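Local coordinates for putative branched chain amino acid ABC transporter, periplasmic amino acid-binding protein (Brucella ovis, PDB 7JFN), which probably binds an amino acid in the periplasm and hands it to the membrane components of an ABC transport system, at residues T191-N196 and S222-L227; L228-S233 and G256-G261; K207-N212 and A235-K240; D247-I252 and P292-P297. All coordinates share one frame; numbering follows the deposited sequence.

Contact 1 (T191-N196 and S222-L227); sequences TLHEVN and SNDLLL
The backbone of Asn196, just past the end of strand 186-193, comes up to the first turn of helix 223-235 at Asp224, with 5.7 Å between the two CA atoms. The contact thus joins the loop after strand 186-193 to the start of the helix that follows strand 215-218, both strands belonging to the parallel part of the mixed sheet. One hydrogen bond closes the gap directly: Asn196 N donates to Asp224 OD2 at 2.8 Å, with an N-H...O angle of 159°. The carboxylate is met on its syn side, the donor lying a little out of its plane. A chi1 of -79° turns the Asp224 carboxylate back beside its own backbone N and puts OD2 within range of the amide. OD2 takes a second bond from Gln164 NE2 on strand 158-164. Asp224 OD1 takes a hydrogen bond from a water 2.6 Å away that also donates to Glu194 O.

Glu194 O is gripped as well by His193 ND1 at 2.8 Å, the oxygen lying almost in the ring plane. The ring edge faces Asp224, His193 CE1 being 3.7 Å from Asp224 OD2, with ring and carboxylate planes 89° apart. Asn196 OD1 reaches the helix start through water: one molecule bridges it to Asp224 N and another to Asn223 N, while the N-cap residue Ser222 makes no side-chain capping bond.

His193 ND1 donates and NE2 is bonded to Asn220 ND2, consistent with a neutral ring. Asp224, at a helix amino end with donors on both oxygens, would probably be stabilised as a carboxylate.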
loop_
_atom_site.group_PDB
_atom_site.type_symbol
_atom_site.label_atom_id
_atom_site.label_comp_id
_atom_site.label_asym_id
_atom_site.label_seq_id
_atom_site.Cartn_x
_atom_site.Cartn_y
_atom_site.Cartn_z
ATOM N N THR A 191 -13.349 1.965 -18.805
ATOM C CA THR A 191 -13.861 3.306 -18.588
ATOM C C THR A 191 -13.001 4.003 -17.550
ATOM O O THR A 191 -12.583 3.382 -16.563
ATOM C CB THR A 191 -15.319 3.256 -18.103
ATOM O OG1 THR A 191 -16.167 2.955 -19.210
ATOM C CG2 THR A 191 -15.749 4.569 -17.461
ATOM N N LEU A 192 -12.709 5.275 -17.800
ATOM C CA LEU A 192 -12.067 6.157 -16.834
ATOM C C LEU A 192 -13.000 7.333 -16.595
ATOM O O LEU A 192 -13.517 7.925 -17.549
ATOM C CB LEU A 192 -10.691 6.625 -17.334
ATOM C CG LEU A 192 -9.603 5.545 -17.431
ATOM C CD1 LEU A 192 -8.373 6.098 -18.156
ATOM C CD2 LEU A 192 -9.211 4.999 -16.053
ATOM N N HIS A 193 -13.265 7.644 -15.328
ATOM C CA HIS A 193 -14.258 8.655 -15.009
ATOM C C HIS A 193 -13.664 9.742 -14.120
ATOM O O HIS A 193 -12.554 9.626 -13.598
ATOM C CB HIS A 193 -15.497 8.026 -14.349
ATOM C CG HIS A 193 -15.197 7.245 -13.108
ATOM N ND1 HIS A 193 -14.842 7.845 -11.918
ATOM C CD2 HIS A 193 -15.213 5.908 -12.868
ATOM C CE1 HIS A 193 -14.653 6.912 -10.997
ATOM N NE2 HIS A 193 -14.875 5.730 -11.547
ATOM N N GLU A 194 -14.423 10.825 -13.978
ATOM C CA GLU A 194 -14.015 11.942 -13.141
ATOM C C GLU A 194 -13.748 11.469 -11.712
ATOM O O GLU A 194 -14.342 10.497 -11.235
ATOM C CB GLU A 194 -15.096 13.022 -13.171
ATOM C CG GLU A 194 -15.289 13.678 -14.538
ATOM C CD GLU A 194 -16.065 12.822 -15.565
ATOM O OE1 GLU A 194 -16.569 11.711 -15.239
ATOM O OE2 GLU A 194 -16.177 13.284 -16.726
ATOM N N VAL A 195 -12.831 12.155 -11.031
ATOM C CA VAL A 195 -12.291 11.682 -9.759
ATOM C C VAL A 195 -13.052 12.325 -8.604
ATOM O O VAL A 195 -13.128 13.558 -8.506
ATOM C CB VAL A 195 -10.788 11.977 -9.643
ATOM C CG1 VAL A 195 -10.234 11.337 -8.387
ATOM C CG2 VAL A 195 -10.046 11.485 -10.875
ATOM N N ASN A 196 -13.635 11.483 -7.751
ATOM C CA ASN A 196 -14.176 11.883 -6.445
ATOM C C ASN A 196 -15.215 12.996 -6.567
ATOM O O ASN A 196 -15.254 13.927 -5.758
ATOM C CB ASN A 196 -13.053 12.290 -5.486
ATOM C CG ASN A 196 -13.480 12.229 -4.025
ATOM O OD1 ASN A 196 -14.332 11.423 -3.655
ATOM N ND2 ASN A 196 -12.893 13.087 -3.193
ATOM N N SER A 222 -13.125 5.228 -1.591
ATOM C CA SER A 222 -14.100 6.109 -0.920
ATOM C C SER A 222 -15.369 6.191 -1.771
ATOM O O SER A 222 -15.864 5.147 -2.217
ATOM C CB SER A 222 -13.442 7.443 -0.607
ATOM O OG SER A 222 -12.345 7.251 0.257
ATOM N N ASN A 223 -15.927 7.388 -2.005
ATOM C CA ASN A 223 -17.232 7.473 -2.653
ATOM C C ASN A 223 -17.210 6.860 -4.039
ATOM O O ASN A 223 -18.186 6.224 -4.458
ATOM C CB ASN A 223 -17.706 8.926 -2.735
ATOM C CG ASN A 223 -18.178 9.449 -1.408
ATOM O OD1 ASN A 223 -18.397 8.673 -0.477
ATOM N ND2 ASN A 223 -18.355 10.764 -1.308
ATOM N N ASP A 224 -16.099 7.026 -4.769
ATOM C CA ASP A 224 -16.028 6.458 -6.112
ATOM C C ASP A 224 -16.145 4.941 -6.097
ATOM O O ASP A 224 -16.556 4.344 -7.103
ATOM C CB ASP A 224 -14.720 6.851 -6.806
ATOM C CG ASP A 224 -14.744 8.266 -7.367
ATOM O OD1 ASP A 224 -15.798 8.951 -7.311
ATOM O OD2 ASP A 224 -13.682 8.698 -7.858
ATOM N N LEU A 225 -15.747 4.291 -4.997
ATOM C CA LEU A 225 -15.972 2.856 -4.865
ATOM C C LEU A 225 -17.380 2.568 -4.329
ATOM O O LEU A 225 -18.147 1.800 -4.926
ATOM C CB LEU A 225 -14.913 2.239 -3.943
ATOM C CG LEU A 225 -15.027 0.719 -3.810
ATOM C CD1 LEU A 225 -14.834 0.049 -5.178
ATOM C CD2 LEU A 225 -14.021 0.200 -2.763
ATOM N N LEU A 226 -17.745 3.214 -3.227
ATOM C CA LEU A 226 -18.982 2.864 -2.537
ATOM C C LEU A 226 -20.208 3.232 -3.361
ATOM O O LEU A 226 -21.136 2.431 -3.490
ATOM C CB LEU A 226 -19.027 3.545 -1.167
ATOM C CG LEU A 226 -18.105 2.914 -0.122
ATOM C CD1 LEU A 226 -18.679 3.121 1.255
ATOM C CD2 LEU A 226 -17.870 1.421 -0.373
ATOM N N LEU A 227 -20.244 4.446 -3.915
ATOM C CA LEU A 227 -21.429 4.846 -4.668
ATOM C C LEU A 227 -21.554 4.076 -5.974
ATOM O O LEU A 227 -22.670 3.913 -6.486
ATOM C CB LEU A 227 -21.417 6.352 -4.956
ATOM C CG LEU A 227 -21.437 7.259 -3.728
ATOM C CD1 LEU A 227 -21.398 8.716 -4.180
ATOM C CD2 LEU A 227 -22.706 6.982 -2.917
HETATM O O HOH W 1 -16.199 10.619 -9.268
HETATM O O HOH W 2 -13.939 8.906 -4.392
HETATM O O HOH W 3 -15.027 10.092 -1.336
HETATM O O HOH W 4 -17.669 12.041 -4.068
#

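Contact 2 (L228-S233 and G256-G261); sequences LMKAAS and GAIAEG
Ile258, in the short 3-10 turn after helix 251-255, lays its whole side chain on one flank of helix 223-235. Starting from CB, which points toward the helix, the chain splits in two. The CG2 methyl, placed anti to the backbone N by a chi1 of -65°, drops against the helix backbone: Ile258 CG2 sits 3.7 Å from Met229 O and 3.8 Å from Ser233 CB. That carbonyl is already taken by Ser233 N one turn on, so the methyl rests on a polar atom that the helix itself has satisfied. The other branch, Ile258 CG1, passes Ser233 OG at 3.8 Å. Continuing outward, the terminal Ile258 CD1 reaches Lys230 CG at 3.7 Å, the lysine chain crossing the isoleucine at about a right angle.

The three helix residues thus form a cradle: Met229 O and Ser233 CB meet CG2, Ser233 also lies along CG1, and Lys230 CG meets CD1. Beyond CG the lysine is extended, and its NZ bonds to Asn254 O near the end of helix 251-255. That bond probably steadies the aliphatic stem where it crosses Ile258 CD1. Met229 bends at chi3 and carries its CE methyl to the backbone at Ile258 and Ala259, 4.1 Å from Ile258 O and 4.2 Å from Ala259 CA. Met229 also touches Phe241 of strand 240-243.

No hydrogen bond joins the two segments, and the contact is van der Waals packing between successive units of a parallel alpha/beta lobe: the crossover helix leading into strand 240-243 meets the connection leading into strand 263-266.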
loop_
_atom_site.group_PDB
_atom_site.type_symbol
_atom_site.label_atom_id
_atom_site.label_comp_id
_atom_site.label_asym_id
_atom_site.label_seq_id
_atom_site.Cartn_x
_atom_site.Cartn_y
_atom_site.Cartn_z
ATOM N N LEU A 228 -20.427 3.608 -6.529
ATOM C CA LEU A 228 -20.481 2.741 -7.697
ATOM C C LEU A 228 -21.033 1.373 -7.322
ATOM O O LEU A 228 -21.916 0.848 -8.005
ATOM C CB LEU A 228 -19.096 2.620 -8.329
ATOM C CG LEU A 228 -18.901 1.539 -9.390
ATOM C CD1 LEU A 228 -19.818 1.787 -10.593
ATOM C CD2 LEU A 228 -17.430 1.554 -9.848
ATOM N N MET A 229 -20.552 0.792 -6.220
ATOM C CA MET A 229 -21.103 -0.499 -5.800
ATOM C C MET A 229 -22.581 -0.389 -5.432
ATOM O O MET A 229 -23.370 -1.309 -5.693
ATOM C CB MET A 229 -20.287 -1.059 -4.637
ATOM C CG MET A 229 -18.909 -1.477 -5.114
ATOM S SD MET A 229 -17.924 -2.123 -3.754
ATOM C CE MET A 229 -18.650 -3.753 -3.515
ATOM N N LYS A 230 -22.985 0.734 -4.840
ATOM C CA LYS A 230 -24.389 0.880 -4.474
ATOM C C LYS A 230 -25.281 1.012 -5.708
ATOM O O LYS A 230 -26.380 0.442 -5.764
ATOM C CB LYS A 230 -24.569 2.074 -3.538
ATOM C CG LYS A 230 -24.003 1.792 -2.160
ATOM C CD LYS A 230 -24.326 2.880 -1.168
ATOM C CE LYS A 230 -23.647 2.552 0.158
ATOM N NZ LYS A 230 -24.236 3.343 1.258
ATOM N N ALA A 231 -24.824 1.763 -6.708
ATOM C CA ALA A 231 -25.600 1.865 -7.939
ATOM C C ALA A 231 -25.714 0.501 -8.617
ATOM O O ALA A 231 -26.766 0.161 -9.174
ATOM C CB ALA A 231 -24.957 2.892 -8.874
ATOM N N ALA A 232 -24.647 -0.296 -8.550
ATOM C CA ALA A 232 -24.675 -1.645 -9.103
ATOM C C ALA A 232 -25.705 -2.496 -8.384
ATOM O O ALA A 232 -26.491 -3.206 -9.021
ATOM C CB ALA A 232 -23.281 -2.291 -9.008
ATOM N N SER A 233 -25.742 -2.405 -7.049
ATOM C CA SER A 233 -26.735 -3.142 -6.273
ATOM C C SER A 233 -28.159 -2.715 -6.623
ATOM O O SER A 233 -29.049 -3.560 -6.801
ATOM C CB SER A 233 -26.453 -2.948 -4.782
ATOM O OG SER A 233 -27.473 -3.507 -3.996
ATOM N N GLY A 256 -22.569 -2.435 4.034
ATOM C CA GLY A 256 -23.302 -3.545 4.615
ATOM C C GLY A 256 -23.428 -4.663 3.607
ATOM O O GLY A 256 -22.449 -5.073 2.963
ATOM N N ALA A 257 -24.667 -5.131 3.437
ATOM C CA ALA A 257 -24.932 -6.265 2.560
ATOM C C ALA A 257 -24.525 -5.977 1.123
ATOM O O ALA A 257 -24.228 -6.906 0.363
ATOM C CB ALA A 257 -26.413 -6.638 2.643
ATOM N N ILE A 258 -24.476 -4.702 0.734
ATOM C CA ILE A 258 -24.050 -4.374 -0.626
ATOM C C ILE A 258 -22.619 -4.829 -0.897
ATOM O O ILE A 258 -22.267 -5.135 -2.046
ATOM C CB ILE A 258 -24.236 -2.865 -0.867
ATOM C CG1 ILE A 258 -25.729 -2.526 -0.801
ATOM C CG2 ILE A 258 -23.646 -2.436 -2.203
ATOM C CD1 ILE A 258 -26.021 -1.045 -0.806
ATOM N N ALA A 259 -21.767 -4.873 0.130
ATOM C CA ALA A 259 -20.391 -5.316 -0.064
ATOM C C ALA A 259 -20.227 -6.835 -0.030
ATOM O O ALA A 259 -19.169 -7.333 -0.445
ATOM C CB ALA A 259 -19.472 -4.698 1.003
ATOM N N GLU A 260 -21.236 -7.568 0.448
ATOM C CA GLU A 260 -21.106 -9.008 0.661
ATOM C C GLU A 260 -20.797 -9.720 -0.651
ATOM O O GLU A 260 -21.444 -9.475 -1.671
ATOM C CB GLU A 260 -22.400 -9.560 1.276
ATOM C CG GLU A 260 -22.337 -11.014 1.715
ATOM C CD GLU A 260 -23.674 -11.513 2.249
ATOM O OE1 GLU A 260 -24.723 -10.983 1.823
ATOM O OE2 GLU A 260 -23.677 -12.424 3.101
ATOM N N GLY A 261 -19.778 -10.588 -0.628
ATOM C CA GLY A 261 -19.398 -11.342 -1.798
ATOM C C GLY A 261 -18.339 -10.702 -2.661
ATOM O O GLY A 261 -17.812 -11.371 -3.569
#

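Contact 3 (K207-N212 and A235-K240); sequences KIQAAN and AGLKAK. With EDO (1,2-ethanediol), chain F.
A Schellman motif ends helix 223-235 at Gly236, and the chain emerging from it lies against Gln209 and Ile208 on helix 202-211. Leu237 follows the glycine and points its side chain at that helix. With CG anti to the backbone N (chi1 -177°), both Leu237 methyls, CD1 and CD2, come to 3.9 Å from Ile208 CG2. The two side chains cross at about a right angle. Ile208 continues inward onto Val216 of strand 215-218 and Tyr160 of strand 158-164.

Gln209 is modelled in two conformers, so its contacts hold for the one described and are to that extent doubtful. In it the extended chain runs alongside Leu237 in the opposite direction, Gln209 CG 3.4 Å from Leu237 CD1, and brings Gln209 NE2 to Ala235 O at 2.7 Å. The bond is bent, 133° at the hydrogen, and comes from above the carbonyl plane. Asn212 ND2 makes only weak bonds to a 1,2-ethanediol, probably from the crystallisation liquor.

Helix 202-211 here packs on the exit of helix 223-235, successive crossover helices on the parallel part of the mixed sheet, as in the beta-alpha-beta units of periplasmic binding protein lobes.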
loop_
_atom_site.group_PDB
_atom_site.type_symbol
_atom_site.label_atom_id
_atom_site.label_comp_id
_atom_site.label_asym_id
_atom_site.label_seq_id
_atom_site.Cartn_x
_atom_site.Cartn_y
_atom_site.Cartn_z
ATOM N N LYS A 207 -23.866 0.759 -18.622
ATOM C CA LYS A 207 -22.865 0.287 -19.583
ATOM C C LYS A 207 -22.271 -1.055 -19.170
ATOM O O LYS A 207 -22.063 -1.940 -20.010
ATOM C CB LYS A 207 -21.739 1.308 -19.729
ATOM C CG LYS A 207 -22.080 2.521 -20.581
ATOM C CD LYS A 207 -20.811 3.268 -20.970
ATOM C CE LYS A 207 -19.849 2.359 -21.747
ATOM N NZ LYS A 207 -18.748 3.122 -22.396
ATOM N N ILE A 208 -21.971 -1.219 -17.883
ATOM C CA ILE A 208 -21.426 -2.487 -17.419
ATOM C C ILE A 208 -22.455 -3.596 -17.590
ATOM O O ILE A 208 -22.118 -4.707 -18.012
ATOM C CB ILE A 208 -20.950 -2.365 -15.961
ATOM C CG1 ILE A 208 -19.822 -1.338 -15.857
ATOM C CG2 ILE A 208 -20.498 -3.724 -15.422
ATOM C CD1 ILE A 208 -19.423 -1.001 -14.432
ATOM N N GLN A 209 -23.717 -3.317 -17.242
ATOM C CA GLN A 209 -24.781 -4.294 -17.454
ATOM C C GLN A 209 -24.872 -4.687 -18.920
ATOM O O GLN A 209 -25.020 -5.871 -19.245
ATOM C CB GLN A 209 -26.120 -3.737 -16.958
ATOM C CG GLN A 209 -26.553 -4.306 -15.606
ATOM C CD GLN A 209 -27.811 -3.657 -15.039
ATOM O OE1 GLN A 209 -28.196 -2.558 -15.434
ATOM N NE2 GLN A 209 -28.456 -4.345 -14.103
ATOM N N ALA A 210 -24.761 -3.704 -19.819
ATOM C CA ALA A 210 -24.833 -3.980 -21.250
ATOM C C ALA A 210 -23.667 -4.845 -21.724
ATOM O O ALA A 210 -23.798 -5.561 -22.726
ATOM C CB ALA A 210 -24.877 -2.663 -22.030
ATOM N N ALA A 211 -22.531 -4.804 -21.024
ATOM C CA ALA A 211 -21.347 -5.552 -21.436
ATOM C C ALA A 211 -21.403 -7.019 -21.028
ATOM O O ALA A 211 -20.583 -7.807 -21.514
ATOM C CB ALA A 211 -20.074 -4.907 -20.862
ATOM N N ASN A 212 -22.342 -7.396 -20.162
ATOM C CA ASN A 212 -22.563 -8.780 -19.754
ATOM C C ASN A 212 -21.270 -9.402 -19.213
ATOM O O ASN A 212 -20.704 -10.337 -19.782
ATOM C CB ASN A 212 -23.129 -9.604 -20.916
ATOM C CG ASN A 212 -23.647 -10.947 -20.466
ATOM O OD1 ASN A 212 -23.959 -11.134 -19.289
ATOM N ND2 ASN A 212 -23.738 -11.898 -21.394
ATOM N N ALA A 235 -29.293 -1.598 -9.345
ATOM C CA ALA A 235 -29.640 -2.011 -10.698
ATOM C C ALA A 235 -29.652 -3.525 -10.869
ATOM O O ALA A 235 -29.989 -4.010 -11.953
ATOM C CB ALA A 235 -28.663 -1.386 -11.706
ATOM N N GLY A 236 -29.305 -4.282 -9.832
ATOM C CA GLY A 236 -29.286 -5.720 -9.957
ATOM C C GLY A 236 -28.104 -6.248 -10.735
ATOM O O GLY A 236 -28.172 -7.357 -11.264
ATOM N N LEU A 237 -27.029 -5.477 -10.839
ATOM C CA LEU A 237 -25.826 -5.956 -11.512
ATOM C C LEU A 237 -25.250 -7.143 -10.749
ATOM O O LEU A 237 -24.995 -7.055 -9.549
ATOM C CB LEU A 237 -24.793 -4.834 -11.603
ATOM C CG LEU A 237 -23.511 -5.216 -12.353
ATOM C CD1 LEU A 237 -23.769 -5.265 -13.856
ATOM C CD2 LEU A 237 -22.356 -4.279 -12.034
ATOM N N LYS A 238 -25.061 -8.264 -11.435
ATOM C CA LYS A 238 -24.653 -9.471 -10.729
ATOM C C LYS A 238 -23.139 -9.616 -10.587
ATOM O O LYS A 238 -22.686 -10.454 -9.799
ATOM C CB LYS A 238 -25.226 -10.709 -11.431
ATOM N N ALA A 239 -22.350 -8.817 -11.293
ATOM C CA ALA A 239 -20.908 -9.024 -11.317
ATOM C C ALA A 239 -20.275 -8.840 -9.935
ATOM O O ALA A 239 -20.711 -8.016 -9.129
ATOM C CB ALA A 239 -20.262 -8.062 -12.304
ATOM N N LYS A 240 -19.228 -9.619 -9.670
ATOM C CA LYS A 240 -18.398 -9.395 -8.491
ATOM C C LYS A 240 -17.457 -8.228 -8.752
ATOM O O LYS A 240 -16.914 -8.086 -9.853
ATOM C CB LYS A 240 -17.571 -10.638 -8.147
ATOM C CG LYS A 240 -18.382 -11.834 -7.654
ATOM C CD LYS A 240 -17.476 -12.935 -7.134
ATOM C CE LYS A 240 -18.207 -13.774 -6.094
ATOM N NZ LYS A 240 -19.584 -14.119 -6.545
HETATM C C1 EDO F . -21.457 -13.081 -24.544
HETATM O O1 EDO F . -22.446 -13.334 -23.539
HETATM C C2 EDO F . -21.891 -11.881 -25.372
HETATM O O2 EDO F . -22.487 -10.912 -24.498
#

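Contact 4 (D247-I252 and P292-P297); sequences DQPGNI and PSYVEP
Gln248 OE1, at the end of the side chain that lies against the Tyr294 ring, is held by two donors: Asn251 ND2 at 3.0 Å, from above the carbonyl plane, and Ser222 N, at the start of helix 223-235. Two beta turns meet here, each leading into a helix: a type II turn from Gln248 to Asn251 and a type II' turn from Ser293 to Glu296. Helix 296-311 packs on helix 26-44, beside the five-stranded sheet, while the first turn belongs with the other sheet, consistent with a place where the two lobes of the periplasmic binding protein fold meet.

The aromatic ring carries most of the contact. With CG anti to the backbone N (chi1 -174°), Tyr294 stretches along Gln248, the two side chains pointing the same way. Gln248 CG stands over the Tyr294 ring in a CH-pi contact, 4.0 Å from the centroid and 29° off the normal. The two donors to OE1 probably limit the side chain's freedom and so keep CG above the ring. Pro249 crosses at about a right angle, its CD 3.4 Å from Tyr294 CD2, and its CG touches Ser293 OG.

Asp247 comes in obliquely, its OD2 lying 3.6 Å from Tyr294 CA. Tyr294 N donates to a water at 3.0 Å; the water's very short approach to Asp247 OD2 makes that bridge doubtful. In the second turn, Ser293 N bonds to Glu296 OE1 at 3.2 Å. On the ring face opposite Gln248 lies Val295 CG1, 3.6 Å above the plane.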
loop_
_atom_site.group_PDB
_atom_site.type_symbol
_atom_site.label_atom_id
_atom_site.label_comp_id
_atom_site.label_asym_id
_atom_site.label_seq_id
_atom_site.Cartn_x
_atom_site.Cartn_y
_atom_site.Cartn_z
ATOM N N ASP A 247 -11.454 -2.479 1.860
ATOM C CA ASP A 247 -11.307 -2.494 3.308
ATOM C C ASP A 247 -10.883 -1.150 3.914
ATOM O O ASP A 247 -10.450 -1.130 5.077
ATOM C CB ASP A 247 -10.334 -3.596 3.746
ATOM C CG ASP A 247 -8.922 -3.352 3.274
ATOM O OD1 ASP A 247 -8.747 -2.751 2.191
ATOM O OD2 ASP A 247 -7.987 -3.788 3.998
ATOM N N GLN A 248 -11.037 -0.033 3.202
ATOM C CA GLN A 248 -10.913 1.248 3.891
ATOM C C GLN A 248 -11.825 1.255 5.115
ATOM O O GLN A 248 -12.951 0.742 5.047
ATOM C CB GLN A 248 -11.323 2.418 3.005
ATOM C CG GLN A 248 -10.533 2.618 1.756
ATOM C CD GLN A 248 -11.222 3.629 0.883
ATOM O OE1 GLN A 248 -12.087 3.270 0.079
ATOM N NE2 GLN A 248 -10.881 4.904 1.064
ATOM N N PRO A 249 -11.384 1.822 6.230
ATOM C CA PRO A 249 -12.248 1.907 7.417
ATOM C C PRO A 249 -13.559 2.590 7.072
ATOM O O PRO A 249 -13.590 3.577 6.337
ATOM C CB PRO A 249 -11.411 2.732 8.401
ATOM C CG PRO A 249 -10.007 2.464 7.980
ATOM C CD PRO A 249 -10.039 2.373 6.484
ATOM N N GLY A 250 -14.657 2.008 7.541
ATOM C CA GLY A 250 -15.967 2.547 7.269
ATOM C C GLY A 250 -16.665 1.974 6.050
ATOM O O GLY A 250 -17.900 2.037 5.990
ATOM N N ASN A 251 -15.926 1.410 5.082
ATOM C CA ASN A 251 -16.562 0.969 3.834
ATOM C C ASN A 251 -17.607 -0.100 4.089
ATOM O O ASN A 251 -18.707 -0.046 3.534
ATOM C CB ASN A 251 -15.529 0.441 2.835
ATOM C CG ASN A 251 -14.833 1.554 2.099
ATOM O OD1 ASN A 251 -15.065 2.733 2.392
ATOM N ND2 ASN A 251 -13.963 1.197 1.147
ATOM N N ILE A 252 -17.279 -1.096 4.915
ATOM C CA ILE A 252 -18.252 -2.151 5.158
ATOM C C ILE A 252 -19.407 -1.613 5.989
ATOM O O ILE A 252 -20.566 -1.996 5.786
ATOM C CB ILE A 252 -17.584 -3.367 5.825
ATOM C CG1 ILE A 252 -16.505 -3.972 4.914
ATOM C CG2 ILE A 252 -18.639 -4.405 6.196
ATOM C CD1 ILE A 252 -16.904 -4.152 3.467
ATOM N N PRO A 292 -5.250 -3.566 13.285
ATOM C CA PRO A 292 -4.564 -2.970 12.128
ATOM C C PRO A 292 -5.355 -3.264 10.866
ATOM O O PRO A 292 -5.640 -4.423 10.547
ATOM C CB PRO A 292 -3.201 -3.667 12.119
ATOM C CG PRO A 292 -3.470 -4.997 12.789
ATOM C CD PRO A 292 -4.615 -4.815 13.738
ATOM N N SER A 293 -5.742 -2.206 10.171
ATOM C CA SER A 293 -6.574 -2.345 8.996
ATOM C C SER A 293 -5.925 -1.591 7.853
ATOM O O SER A 293 -5.023 -0.781 8.056
ATOM C CB SER A 293 -7.991 -1.798 9.234
ATOM O OG SER A 293 -7.919 -0.404 9.500
ATOM N N TYR A 294 -6.394 -1.900 6.648
ATOM C CA TYR A 294 -6.186 -1.060 5.495
ATOM C C TYR A 294 -4.697 -0.836 5.235
ATOM O O TYR A 294 -3.991 -1.776 4.847
ATOM C CB TYR A 294 -6.967 0.239 5.736
ATOM C CG TYR A 294 -7.005 1.206 4.598
ATOM C CD1 TYR A 294 -6.997 0.779 3.274
ATOM C CD2 TYR A 294 -7.017 2.574 4.851
ATOM C CE1 TYR A 294 -7.026 1.707 2.244
ATOM C CE2 TYR A 294 -7.055 3.490 3.847
ATOM C CZ TYR A 294 -7.050 3.065 2.550
ATOM O OH TYR A 294 -7.074 4.026 1.582
ATOM N N VAL A 295 -4.193 0.371 5.506
ATOM C CA VAL A 295 -2.800 0.700 5.188
ATOM C C VAL A 295 -1.818 0.315 6.283
ATOM O O VAL A 295 -0.596 0.294 6.033
ATOM C CB VAL A 295 -2.653 2.208 4.890
ATOM C CG1 VAL A 295 -3.433 2.568 3.655
ATOM C CG2 VAL A 295 -3.117 3.042 6.109
ATOM N N GLU A 296 -2.297 -0.033 7.478
ATOM C CA GLU A 296 -1.366 -0.183 8.587
ATOM C C GLU A 296 -0.466 -1.417 8.510
ATOM O O GLU A 296 0.726 -1.301 8.817
ATOM C CB GLU A 296 -2.140 -0.162 9.901
ATOM C CG GLU A 296 -2.745 1.238 10.145
ATOM C CD GLU A 296 -3.699 1.288 11.327
ATOM O OE1 GLU A 296 -4.741 0.597 11.286
ATOM O OE2 GLU A 296 -3.408 2.029 12.303
ATOM N N PRO A 297 -0.964 -2.607 8.142
ATOM C CA PRO A 297 -0.059 -3.781 8.149
ATOM C C PRO A 297 1.154 -3.622 7.246
ATOM O O PRO A 297 2.275 -3.929 7.666
ATOM C CB PRO A 297 -0.983 -4.919 7.686
ATOM C CG PRO A 297 -2.345 -4.491 8.185
ATOM C CD PRO A 297 -2.367 -3.009 7.894
HETATM O O HOH W 5 -8.054 -4.390 6.348
#

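In the fold
Contacts 1, 2 and 3 cluster in the lobe built on the mixed sheet. Contacts 1 and 2 share helix 223-235, their centres 14 Å apart, and contact 3 uses the loop that leaves that helix, its centre 12 Å from contact 2 and 17 Å from contact 1. Along the chain contact 1 closes before contacts 2 and 4 open, whereas 1 and 3, 2 and 3, and 2 and 4 interleave, stitching successive strand-helix units together. Contact 4 is about 27 Å from contact 3, centre to centre, but joins contact 1 through Gln248 and Ser222 and touches contact 2 through Ile252 and Ala259, which ties the cluster to what is probably the boundary between the lobes.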